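Local structure of CT263 (4QAS) at residues 91-96 and 160-165; 118-123 and 136-141; 15-20 and 75-80; 107-112 and 143-148. The protein probably hydrolyses the N-glycosidic bond of futalosine-type nucleosides as an MTAN-related nucleosidase, a step of the futalosine pathway of menaquinone synthesis in Chlamydia trachomatis. The protein carries 1 engineered substitution. All coordinates share one frame; numbering follows the deposited sequence.

Contact 1 of 4, residues 91-96 and 160-165; sequences YTITSV and MIKVSS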
loop_
_atom_site.group_PDB
_atom_site.type_symbol
_atom_site.label_atom_id
_atom_site.label_comp_id
_atom_site.label_asym_id
_atom_site.label_seq_id
_atom_site.Cartn_x
_atom_site.Cartn_y
_atom_site.Cartn_z
ATOM N N TYR A 91 8.402 7.481 11.829
ATOM C CA TYR A 91 8.411 8.884 12.193
ATOM C C TYR A 91 8.544 9.725 10.939
ATOM O O TYR A 91 9.052 9.274 9.915
ATOM C CB TYR A 91 9.612 9.195 13.084
ATOM C CG TYR A 91 9.571 8.543 14.423
ATOM C CD1 TYR A 91 10.095 7.280 14.636
ATOM C CD2 TYR A 91 9.036 9.216 15.521
ATOM C CE1 TYR A 91 10.084 6.702 15.880
ATOM C CE2 TYR A 91 9.029 8.646 16.780
ATOM C CZ TYR A 91 9.548 7.375 16.959
ATOM O OH TYR A 91 9.568 6.751 18.197
ATOM N N THR A 92 8.090 10.965 11.068
ATOM C CA THR A 92 8.457 12.011 10.131
ATOM C C THR A 92 9.476 12.928 10.781
ATOM O O THR A 92 9.471 13.112 11.992
ATOM C CB THR A 92 7.226 12.777 9.618
ATOM O OG1 THR A 92 7.649 13.628 8.534
ATOM C CG2 THR A 92 6.521 13.556 10.692
ATOM N N ILE A 93 10.365 13.474 9.983
ATOM C CA ILE A 93 11.511 14.244 10.482
ATOM C C ILE A 93 11.237 15.739 10.428
ATOM O O ILE A 93 10.714 16.266 9.430
ATOM C CB ILE A 93 12.757 13.865 9.675
ATOM C CG1 ILE A 93 12.979 12.357 9.727
ATOM C CG2 ILE A 93 13.958 14.657 10.137
ATOM C CD1 ILE A 93 13.068 11.767 11.151
ATOM N N THR A 94 11.603 16.445 11.500
ATOM C CA THR A 94 11.463 17.893 11.544
ATOM C C THR A 94 12.730 18.585 11.088
ATOM O O THR A 94 12.661 19.598 10.389
ATOM C CB THR A 94 11.100 18.325 12.964
ATOM O OG1 THR A 94 12.078 17.825 13.883
ATOM C CG2 THR A 94 9.737 17.752 13.342
ATOM N N SER A 95 13.887 18.095 11.508
ATOM C CA SER A 95 15.158 18.615 11.034
ATOM C C SER A 95 16.152 17.470 10.977
ATOM O O SER A 95 16.039 16.480 11.702
ATOM C CB SER A 95 15.677 19.768 11.898
ATOM O OG SER A 95 16.167 19.269 13.115
ATOM N N VAL A 96 17.112 17.618 10.076
ATOM C CA VAL A 96 18.170 16.650 9.890
ATOM C C VAL A 96 19.510 17.366 10.024
ATOM O O VAL A 96 19.705 18.457 9.456
ATOM C CB VAL A 96 18.026 15.917 8.546
ATOM C CG1 VAL A 96 18.003 16.889 7.368
ATOM C CG2 VAL A 96 19.093 14.863 8.407
ATOM N N MET A 160 10.659 13.491 4.959
ATOM C CA MET A 160 11.343 12.269 5.330
ATOM C C MET A 160 10.462 11.403 6.192
ATOM O O MET A 160 9.800 11.891 7.094
ATOM C CB MET A 160 12.563 12.577 6.159
ATOM C CG MET A 160 13.746 12.889 5.362
ATOM S SD MET A 160 15.128 13.237 6.389
ATOM C CE MET A 160 16.157 14.136 5.238
ATOM N N ILE A 161 10.473 10.128 5.882
ATOM C CA ILE A 161 9.859 9.069 6.678
ATOM C C ILE A 161 11.004 8.164 7.103
ATOM O O ILE A 161 11.745 7.661 6.255
ATOM C CB ILE A 161 8.867 8.244 5.852
ATOM C CG1 ILE A 161 7.742 9.124 5.319
ATOM C CG2 ILE A 161 8.292 7.121 6.694
ATOM C CD1 ILE A 161 6.887 8.467 4.231
ATOM N N LYS A 162 11.155 7.960 8.405
ATOM C CA LYS A 162 12.191 7.079 8.916
ATOM C C LYS A 162 11.556 6.095 9.881
ATOM O O LYS A 162 10.853 6.496 10.801
ATOM C CB LYS A 162 13.314 7.860 9.596
ATOM C CG LYS A 162 14.036 8.808 8.636
ATOM C CD LYS A 162 15.022 8.111 7.702
ATOM C CE LYS A 162 15.336 8.966 6.460
ATOM N NZ LYS A 162 16.503 8.484 5.703
ATOM N N VAL A 163 11.841 4.812 9.667
ATOM C CA VAL A 163 11.365 3.753 10.556
ATOM C C VAL A 163 12.535 3.288 11.409
ATOM O O VAL A 163 13.622 3.050 10.898
ATOM C CB VAL A 163 10.715 2.593 9.783
ATOM C CG1 VAL A 163 11.664 1.917 8.861
ATOM C CG2 VAL A 163 10.103 1.587 10.754
ATOM N N SER A 164 12.313 3.217 12.718
ATOM C CA SER A 164 13.364 2.783 13.643
ATOM C C SER A 164 13.694 1.312 13.416
ATOM O O SER A 164 12.830 0.429 13.551
ATOM C CB SER A 164 12.924 3.049 15.068
ATOM O OG SER A 164 11.631 2.556 15.270
ATOM N N SER A 165 14.940 1.049 13.021
ATOM C CA SER A 165 15.330 -0.245 12.506
ATOM C C SER A 165 16.155 -1.085 13.458
ATOM O O SER A 165 16.270 -2.288 13.234
ATOM C CB SER A 165 16.092 -0.068 11.194
ATOM O OG SER A 165 17.232 0.745 11.340
HETATM O O HOH W 1 9.736 15.155 7.127
#
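Met160 runs extended alongside Ile93 to Val96. In the conformer described here its CB sits against Ile93 CG1 at 3.6 Å; beyond CG the chain runs straight, chi2 180°, so SD crosses obliquely by Ile93 CB at 4.1 Å. The terminal CE then meets Val96 CG1, 3.9 Å away and approached at about a right angle, past the corner that the chain turns at Thr94. Beside this side chain the backbones pair antiparallel, joining strand 90-99 to strand 158-167 in the interior of the mixed sheet of the MTAN-like alpha/beta fold. Tyr91 and Lys162 form the hydrogen-bonded pair: Tyr91 N gives to Lys162 O at 2.8 Å, from above the carbonyl plane, and Lys162 N returns a bond to Tyr91 O at 2.9 Å, in that carbonyl's plane. Toward Met160 the pairing loosens, and Ile93 N reaches Met160 O by a weak bond, 3.3 Å long. A water bridges the strands here, accepting from Met160 N, donating to Ile93 O and bonding Thr92 OG1, which is also hydrogen-bonded to Ile114 N. Lys162 touches Ile93 CG1 with its CG at 3.9 Å, then bends at chi2 (-77°) and carries NZ away to Asp141 and Asn74.

Contact 2 of 4, residues 118-123 and 136-141; sequences PLAQLT and HLQLVD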
loop_
_atom_site.group_PDB
_atom_site.type_symbol
_atom_site.label_atom_id
_atom_site.label_comp_id
_atom_site.label_asym_id
_atom_site.label_seq_id
_atom_site.Cartn_x
_atom_site.Cartn_y
_atom_site.Cartn_z
ATOM N N PRO A 118 4.310 10.811 13.819
ATOM C CA PRO A 118 4.973 11.433 14.963
ATOM C C PRO A 118 6.309 12.024 14.572
ATOM O O PRO A 118 6.990 11.548 13.666
ATOM C CB PRO A 118 5.144 10.278 15.948
ATOM C CG PRO A 118 5.187 9.068 15.085
ATOM C CD PRO A 118 4.322 9.339 13.907
ATOM N N LEU A 119 6.682 13.078 15.292
ATOM C CA LEU A 119 7.844 13.880 14.939
ATOM C C LEU A 119 9.113 13.323 15.570
ATOM O O LEU A 119 9.112 12.876 16.727
ATOM C CB LEU A 119 7.620 15.316 15.407
ATOM C CG LEU A 119 6.321 15.992 14.963
ATOM C CD1 LEU A 119 6.221 17.398 15.531
ATOM C CD2 LEU A 119 6.240 16.015 13.461
ATOM N N ALA A 120 10.221 13.441 14.844
ATOM C CA ALA A 120 11.533 13.083 15.376
ATOM C C ALA A 120 12.607 13.907 14.685
ATOM O O ALA A 120 12.414 14.420 13.574
ATOM C CB ALA A 120 11.858 11.601 15.185
ATOM N N GLN A 121 13.761 13.989 15.335
ATOM C CA GLN A 121 14.960 14.594 14.765
ATOM C C GLN A 121 15.893 13.507 14.273
ATOM O O GLN A 121 15.922 12.395 14.817
ATOM C CB GLN A 121 15.696 15.425 15.807
ATOM C CG GLN A 121 14.944 16.709 16.174
ATOM C CD GLN A 121 15.666 17.553 17.213
ATOM O OE1 GLN A 121 16.301 17.025 18.127
ATOM N NE2 GLN A 121 15.568 18.874 17.076
ATOM N N LEU A 122 16.607 13.810 13.192
ATOM C CA LEU A 122 17.456 12.852 12.493
ATOM C C LEU A 122 18.869 13.412 12.445
ATOM O O LEU A 122 19.061 14.605 12.212
ATOM C CB LEU A 122 16.961 12.669 11.081
ATOM C CG LEU A 122 17.720 11.666 10.217
ATOM C CD1 LEU A 122 17.651 10.240 10.800
ATOM C CD2 LEU A 122 17.175 11.711 8.835
ATOM N N THR A 123 19.855 12.559 12.692
ATOM C CA THR A 123 21.251 12.868 12.445
ATOM C C THR A 123 21.765 11.895 11.410
ATOM O O THR A 123 21.508 10.697 11.516
ATOM C CB THR A 123 22.067 12.728 13.711
ATOM O OG1 THR A 123 21.606 13.687 14.654
ATOM C CG2 THR A 123 23.536 13.001 13.462
ATOM N N HIS A 136 21.790 13.121 23.211
ATOM C CA HIS A 136 21.349 14.186 22.319
ATOM C C HIS A 136 20.976 13.702 20.923
ATOM O O HIS A 136 20.712 14.532 20.047
ATOM C CB HIS A 136 22.424 15.274 22.227
ATOM N N LEU A 137 20.935 12.395 20.685
ATOM C CA LEU A 137 20.548 11.862 19.388
ATOM C C LEU A 137 19.224 11.123 19.512
ATOM O O LEU A 137 18.881 10.586 20.573
ATOM C CB LEU A 137 21.612 10.909 18.828
ATOM C CG LEU A 137 23.019 11.486 18.628
ATOM C CD1 LEU A 137 23.935 10.441 17.991
ATOM C CD2 LEU A 137 22.992 12.756 17.783
ATOM N N GLN A 138 18.469 11.133 18.414
ATOM C CA GLN A 138 17.224 10.396 18.342
ATOM C C GLN A 138 17.406 9.324 17.278
ATOM O O GLN A 138 17.886 8.223 17.565
ATOM C CB GLN A 138 16.025 11.332 18.078
ATOM C CG GLN A 138 15.682 12.203 19.295
ATOM C CD GLN A 138 14.545 13.209 19.088
ATOM O OE1 GLN A 138 13.786 13.149 18.124
ATOM N NE2 GLN A 138 14.427 14.139 20.024
ATOM N N LEU A 139 17.000 9.597 16.049
ATOM C CA LEU A 139 17.204 8.695 14.936
ATOM C C LEU A 139 18.495 9.031 14.193
ATOM O O LEU A 139 18.885 10.197 14.098
ATOM C CB LEU A 139 16.015 8.776 13.974
ATOM C CG LEU A 139 14.677 8.370 14.583
ATOM C CD1 LEU A 139 13.570 8.618 13.556
ATOM C CD2 LEU A 139 14.733 6.887 14.962
ATOM N N VAL A 140 19.138 8.006 13.655
ATOM C CA VAL A 140 20.430 8.156 13.001
ATOM C C VAL A 140 20.410 7.368 11.704
ATOM O O VAL A 140 20.106 6.172 11.706
ATOM C CB VAL A 140 21.584 7.658 13.883
ATOM C CG1 VAL A 140 22.911 7.867 13.146
ATOM C CG2 VAL A 140 21.572 8.360 15.221
ATOM N N ASP A 141 20.753 8.010 10.596
ATOM C CA ASP A 141 20.799 7.338 9.305
ATOM C C ASP A 141 22.113 7.734 8.641
ATOM O O ASP A 141 23.029 8.283 9.260
ATOM C CB ASP A 141 19.580 7.653 8.424
ATOM C CG ASP A 141 19.640 9.048 7.799
ATOM O OD1 ASP A 141 20.420 9.912 8.269
ATOM O OD2 ASP A 141 18.885 9.297 6.807
HETATM O O HOH W 2 18.367 14.788 17.875
#
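Gln138 places CG beside its backbone N (chi1 -71°) and runs extended beyond it, which carries its amide across to segment 118-123; Leu122 instead sets CG anti to N, and Asp141 puts its carboxylate in the crowded position between N and the carbonyl carbon (chi1 76°), and these two side chains meet at about a right angle. The Gln138 amide behaves like a piece of backbone. Its OE1 takes the N-H of Gln121 at 2.9 Å in a nearly straight bond (171° at the hydrogen), the donor standing above the amide plane. From there the true strand pairing takes over: Leu139 N gives to Gln121 O at 3.2 Å, almost along the C=O axis, Thr123 N to Leu139 O at 2.9 Å, and Asp141 N to Thr123 O at 2.9 Å, the last two in the carbonyl planes. Packing accompanies the bonds. Leu139 CD1 rests on Ala120 CB at 3.8 Å, while Leu122 turns CD1 to Leu139 CB and sets CD2 3.6 Å from Asp141 OD2, an apolar neighbour against the carboxylate. On the other face Leu137 CD2 lies 3.5 Å from Thr123 OG1. Asp141 itself is buried and well supplied with partners: OD1 bonds Ser124 OG, and OD2 forms a salt bridge with Lys162 NZ. The whole is a short parallel strand pair in the mixed sheet, strand 119-124 beside 139-141, whose last residue, Asp141, precedes the turn into helix 144-153 and caps the backbone N of Gly144 by a weak bond.

Contact 3 of 4, residues 15-20 and 75-80; sequences DPAEAA and AGFAGA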
loop_
_atom_site.group_PDB
_atom_site.type_symbol
_atom_site.label_atom_id
_atom_site.label_comp_id
_atom_site.label_asym_id
_atom_site.label_seq_id
_atom_site.Cartn_x
_atom_site.Cartn_y
_atom_site.Cartn_z
ATOM N N ASP A 15 18.762 2.277 -0.304
ATOM C CA ASP A 15 19.205 0.987 -0.803
ATOM C C ASP A 15 17.999 0.151 -1.203
ATOM O O ASP A 15 16.848 0.520 -0.938
ATOM C CB ASP A 15 20.111 0.259 0.207
ATOM C CG ASP A 15 19.433 0.012 1.538
ATOM O OD1 ASP A 15 18.261 -0.416 1.559
ATOM O OD2 ASP A 15 20.074 0.253 2.596
ATOM N N PRO A 16 18.229 -0.969 -1.890
ATOM C CA PRO A 16 17.085 -1.759 -2.377
ATOM C C PRO A 16 16.211 -2.340 -1.287
ATOM O O PRO A 16 14.994 -2.466 -1.490
ATOM C CB PRO A 16 17.759 -2.886 -3.158
ATOM C CG PRO A 16 19.032 -2.296 -3.643
ATOM C CD PRO A 16 19.490 -1.423 -2.505
ATOM N N ALA A 17 16.787 -2.712 -0.140
ATOM C CA ALA A 17 15.980 -3.272 0.938
ATOM C C ALA A 17 14.969 -2.261 1.422
ATOM O O ALA A 17 13.813 -2.604 1.699
ATOM C CB ALA A 17 16.872 -3.731 2.090
ATOM N N GLU A 18 15.367 -1.003 1.540
ATOM C CA GLU A 18 14.411 -0.004 1.981
ATOM C C GLU A 18 13.269 0.120 0.985
ATOM O O GLU A 18 12.123 0.300 1.385
ATOM C CB GLU A 18 15.081 1.359 2.156
ATOM C CG GLU A 18 16.050 1.490 3.353
ATOM C CD GLU A 18 16.665 2.876 3.491
ATOM O OE1 GLU A 18 16.611 3.680 2.528
ATOM O OE2 GLU A 18 17.252 3.184 4.547
ATOM N N ALA A 19 13.594 0.122 -0.307
ATOM C CA ALA A 19 12.637 0.390 -1.372
ATOM C C ALA A 19 11.689 -0.760 -1.643
ATOM O O ALA A 19 10.629 -0.524 -2.243
ATOM C CB ALA A 19 13.401 0.732 -2.639
ATOM N N ALA A 20 12.044 -1.984 -1.251
ATOM C CA ALA A 20 11.416 -3.168 -1.843
ATOM C C ALA A 20 9.892 -3.155 -1.721
ATOM O O ALA A 20 9.180 -3.408 -2.703
ATOM C CB ALA A 20 12.009 -4.422 -1.208
ATOM N N ALA A 75 12.435 8.072 2.172
ATOM C CA ALA A 75 11.960 7.086 3.121
ATOM C C ALA A 75 13.088 6.112 3.391
ATOM O O ALA A 75 13.781 5.684 2.469
ATOM C CB ALA A 75 10.764 6.345 2.554
ATOM N N GLY A 76 13.308 5.772 4.666
ATOM C CA GLY A 76 14.387 4.840 4.941
ATOM C C GLY A 76 14.391 4.347 6.373
ATOM O O GLY A 76 13.532 4.692 7.185
ATOM N N PHE A 77 15.348 3.469 6.623
ATOM C CA PHE A 77 15.613 2.935 7.954
ATOM C C PHE A 77 16.478 3.915 8.739
ATOM O O PHE A 77 17.326 4.604 8.190
ATOM C CB PHE A 77 16.391 1.618 7.859
ATOM C CG PHE A 77 15.766 0.548 6.975
ATOM C CD1 PHE A 77 14.419 0.546 6.653
ATOM C CD2 PHE A 77 16.550 -0.480 6.505
ATOM C CE1 PHE A 77 13.881 -0.456 5.841
ATOM C CE2 PHE A 77 16.002 -1.486 5.702
ATOM C CZ PHE A 77 14.692 -1.471 5.385
ATOM N N ALA A 78 16.289 3.946 10.057
ATOM C CA ALA A 78 17.159 4.732 10.911
ATOM C C ALA A 78 17.379 4.005 12.227
ATOM O O ALA A 78 16.433 3.503 12.829
ATOM C CB ALA A 78 16.600 6.141 11.183
ATOM N N GLY A 79 18.625 4.019 12.674
ATOM C CA GLY A 79 18.932 3.530 14.006
ATOM C C GLY A 79 18.345 4.426 15.077
ATOM O O GLY A 79 18.217 5.634 14.906
ATOM N N ALA A 80 18.009 3.835 16.224
ATOM C CA ALA A 80 17.547 4.576 17.392
ATOM C C ALA A 80 18.675 4.651 18.405
ATOM O O ALA A 80 19.151 3.613 18.898
ATOM C CB ALA A 80 16.344 3.879 18.003
HETATM O O HOH W 3 17.680 5.701 5.786
#
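A single side chain, Glu18, carries nearly all of this contact, with its carboxylate meeting backbone and its methylene meeting an aromatic ring. The hydrogen bond comes first: Phe77 N gives to Glu18 OE2 at 2.8 Å, with 159° at the hydrogen, and the donor stands above the carboxylate plane. A water donates to the same OE2 at 2.8 Å and to Phe77 O at 2.7 Å, so the carboxylate holds Phe77 N directly and its O through water. Glu18 OE1 accepts from Ala14 N. With donors at both oxygens, and with the carboxylate close to the first turn of a helix, the negative charge is probably stabilised. OE2 also comes to 3.3 Å from Gly76 CA, where glycine has no CB to meet it. The CH-pi contact is almost ideal. Glu18 CG sits 3.5 Å from the centroid of the Phe77 ring, only 2° off its normal, and the chain, extended beyond CG, carries the carboxylate past the ring to the strand, its plane 74° from that of the ring. Ala17 CB adds a looser apolar touch, 4.3 Å from Phe77 CE2. Capping fixes the helix start: Asp15, the N-cap, takes the N-H of Glu18 on OD1 at 3.0 Å, so the residue that grips the strand is itself held at its backbone. Helix 16-25 follows strand 7-13 and lies across strand 71-80, while Leu183 of helix 180-197 and Val163 and Ser165 of strand 158-167 also touch Phe77.

Contact 4 of 4, residues 107-112 and 143-148; sequences EELEVT and EGFFIA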
loop_
_atom_site.group_PDB
_atom_site.type_symbol
_atom_site.label_atom_id
_atom_site.label_comp_id
_atom_site.label_asym_id
_atom_site.label_seq_id
_atom_site.Cartn_x
_atom_site.Cartn_y
_atom_site.Cartn_z
ATOM N N GLU A 107 26.010 20.573 10.329
ATOM C CA GLU A 107 25.105 21.406 9.572
ATOM C C GLU A 107 23.711 20.865 9.858
ATOM O O GLU A 107 23.559 19.731 10.333
ATOM C CB GLU A 107 25.447 21.384 8.073
ATOM C CG GLU A 107 25.730 20.008 7.496
ATOM C CD GLU A 107 26.242 20.074 6.060
ATOM O OE1 GLU A 107 26.141 21.152 5.437
ATOM O OE2 GLU A 107 26.739 19.044 5.554
ATOM N N GLU A 108 22.696 21.671 9.614
ATOM C CA GLU A 108 21.341 21.250 9.941
ATOM C C GLU A 108 20.359 21.940 9.024
ATOM O O GLU A 108 20.512 23.133 8.730
ATOM C CB GLU A 108 21.002 21.562 11.408
ATOM C CG GLU A 108 19.684 20.958 11.872
ATOM C CD GLU A 108 19.368 21.260 13.339
ATOM O OE1 GLU A 108 18.248 20.951 13.801
ATOM O OE2 GLU A 108 20.243 21.836 14.023
ATOM N N LEU A 109 19.358 21.195 8.563
ATOM C CA LEU A 109 18.293 21.720 7.738
ATOM C C LEU A 109 16.946 21.246 8.235
ATOM O O LEU A 109 16.776 20.076 8.597
ATOM C CB LEU A 109 18.442 21.284 6.296
ATOM C CG LEU A 109 19.554 21.949 5.493
ATOM C CD1 LEU A 109 19.647 21.217 4.151
ATOM C CD2 LEU A 109 19.329 23.428 5.309
ATOM N N GLU A 110 15.975 22.142 8.204
ATOM C CA GLU A 110 14.600 21.764 8.448
ATOM C C GLU A 110 14.075 20.949 7.267
ATOM O O GLU A 110 14.453 21.164 6.108
ATOM C CB GLU A 110 13.730 23.005 8.623
ATOM C CG GLU A 110 12.446 22.736 9.389
ATOM C CD GLU A 110 12.687 22.524 10.889
ATOM O OE1 GLU A 110 11.726 22.146 11.602
ATOM O OE2 GLU A 110 13.804 22.791 11.358
ATOM N N VAL A 111 13.191 20.003 7.581
ATOM C CA VAL A 111 12.494 19.272 6.537
ATOM C C VAL A 111 11.010 19.327 6.839
ATOM O O VAL A 111 10.568 19.667 7.939
ATOM C CB VAL A 111 12.982 17.824 6.321
ATOM C CG1 VAL A 111 14.294 17.797 5.557
ATOM C CG2 VAL A 111 13.143 17.143 7.632
ATOM N N THR A 112 10.232 19.082 5.795
ATOM C CA THR A 112 8.790 19.331 5.852
ATOM C C THR A 112 8.100 18.123 6.478
ATOM O O THR A 112 8.129 17.032 5.888
ATOM C CB THR A 112 8.265 19.552 4.453
ATOM O OG1 THR A 112 8.910 20.712 3.903
ATOM C CG2 THR A 112 6.749 19.757 4.465
ATOM N N GLU A 143 21.925 8.917 4.806
ATOM C CA GLU A 143 21.722 9.717 3.604
ATOM C C GLU A 143 20.774 10.900 3.756
ATOM O O GLU A 143 20.691 11.706 2.831
ATOM C CB GLU A 143 21.191 8.821 2.464
ATOM C CG GLU A 143 22.125 7.706 2.058
ATOM C CD GLU A 143 23.442 8.203 1.492
ATOM O OE1 GLU A 143 23.532 9.395 1.134
ATOM O OE2 GLU A 143 24.404 7.404 1.422
ATOM N N GLY A 144 20.080 11.041 4.877
ATOM C CA GLY A 144 19.033 12.044 4.967
ATOM C C GLY A 144 19.510 13.465 4.741
ATOM O O GLY A 144 18.898 14.222 3.988
ATOM N N PHE A 145 20.605 13.864 5.390
ATOM C CA PHE A 145 21.034 15.242 5.210
ATOM C C PHE A 145 21.437 15.500 3.759
ATOM O O PHE A 145 21.064 16.512 3.169
ATOM C CB PHE A 145 22.180 15.645 6.128
ATOM C CG PHE A 145 22.519 17.092 5.972
ATOM C CD1 PHE A 145 23.400 17.501 4.996
ATOM C CD2 PHE A 145 21.898 18.063 6.745
ATOM C CE1 PHE A 145 23.663 18.814 4.803
ATOM C CE2 PHE A 145 22.173 19.383 6.583
ATOM C CZ PHE A 145 23.071 19.779 5.602
ATOM N N PHE A 146 22.223 14.581 3.175
ATOM C CA PHE A 146 22.616 14.700 1.781
ATOM C C PHE A 146 21.408 14.942 0.887
ATOM O O PHE A 146 21.432 15.828 0.032
ATOM C CB PHE A 146 23.357 13.425 1.368
ATOM C CG PHE A 146 23.606 13.318 -0.108
ATOM C CD1 PHE A 146 24.436 14.224 -0.724
ATOM C CD2 PHE A 146 23.007 12.325 -0.879
ATOM C CE1 PHE A 146 24.696 14.170 -2.079
ATOM C CE2 PHE A 146 23.261 12.261 -2.250
ATOM C CZ PHE A 146 24.107 13.192 -2.845
ATOM N N ILE A 147 20.331 14.185 1.104
ATOM C CA ILE A 147 19.163 14.305 0.240
ATOM C C ILE A 147 18.484 15.652 0.452
ATOM O O ILE A 147 18.097 16.317 -0.507
ATOM C CB ILE A 147 18.201 13.133 0.493
ATOM C CG1 ILE A 147 18.872 11.815 0.090
ATOM C CG2 ILE A 147 16.901 13.340 -0.286
ATOM C CD1 ILE A 147 18.173 10.572 0.610
ATOM N N ALA A 148 18.283 16.045 1.720
ATOM C CA ALA A 148 17.630 17.327 1.991
ATOM C C ALA A 148 18.423 18.479 1.397
ATOM O O ALA A 148 17.849 19.453 0.888
ATOM C CB ALA A 148 17.476 17.547 3.489
#
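Helix-on-sheet packing of an alpha/beta fold joins these segments: the first turns of helix 144-153 lie against strand 106-110, which pairs antiparallel with strand 90-99. The short strand and helix axes approach to 9.2 Å and run at 61° to each other. No hydrogen bond crosses the interface, and the helix side of the contact is made by the ring of Phe145 and by Ala148, about one helical turn apart. Phe145 has CG anti to its backbone N (chi1 -176°), which sends the ring outward from the helix to the strand. There Leu109 crosses it at about a right angle and touches CE2 with its CG at 3.8 Å. Glu107 lays its CG over one ring face, but this side chain is poorly ordered on the surface and its exact fit is uncertain. The ring edge, by contrast, faces the backbone at Glu108, whose carbonyl carbon lies in the ring plane; the Glu108 side chain turns away and bonds Ser95 through OE1. The N-terminal turn of the helix is tied elsewhere, Phe145 N being held by Ser124 OG. Further along the strand side, the packing moves inward and turns to small apolar groups, Val111 and Ala148, both also touched by Met160. Leu109 CD1 stands 4.3 Å from Ala148 CB, and Val111 CG1, anti to its own carbonyl carbon, reaches the same methyl more closely, at 3.8 Å.

How the contacts relate
Contacts 1 and 2 are pairings within one sheet, antiparallel and parallel, whereas contacts 3 and 4 set a helix against it. Contact 1 is wholly buried, contacts 2 and 3 mostly so; contact 4 runs from the core to the surface. Strands 90-99 and 119-124 are neighbours, and the Lys162-Asp141 salt bridge ties contact 1 to contact 2. Contact 3 reaches both through strand 71-80, which flanks strands 158-167 and 139-141; a probable hydrogen bond joins Gly79 N to Val140 O at 2.8 Å. The two helix contacts differ in chemistry: a carboxylate grips backbone in contact 3, while contact 4 is mainly apolar, with no hydrogen bond across it. Contacts 2 and 4 are nested within the chain loop closed by contact 1.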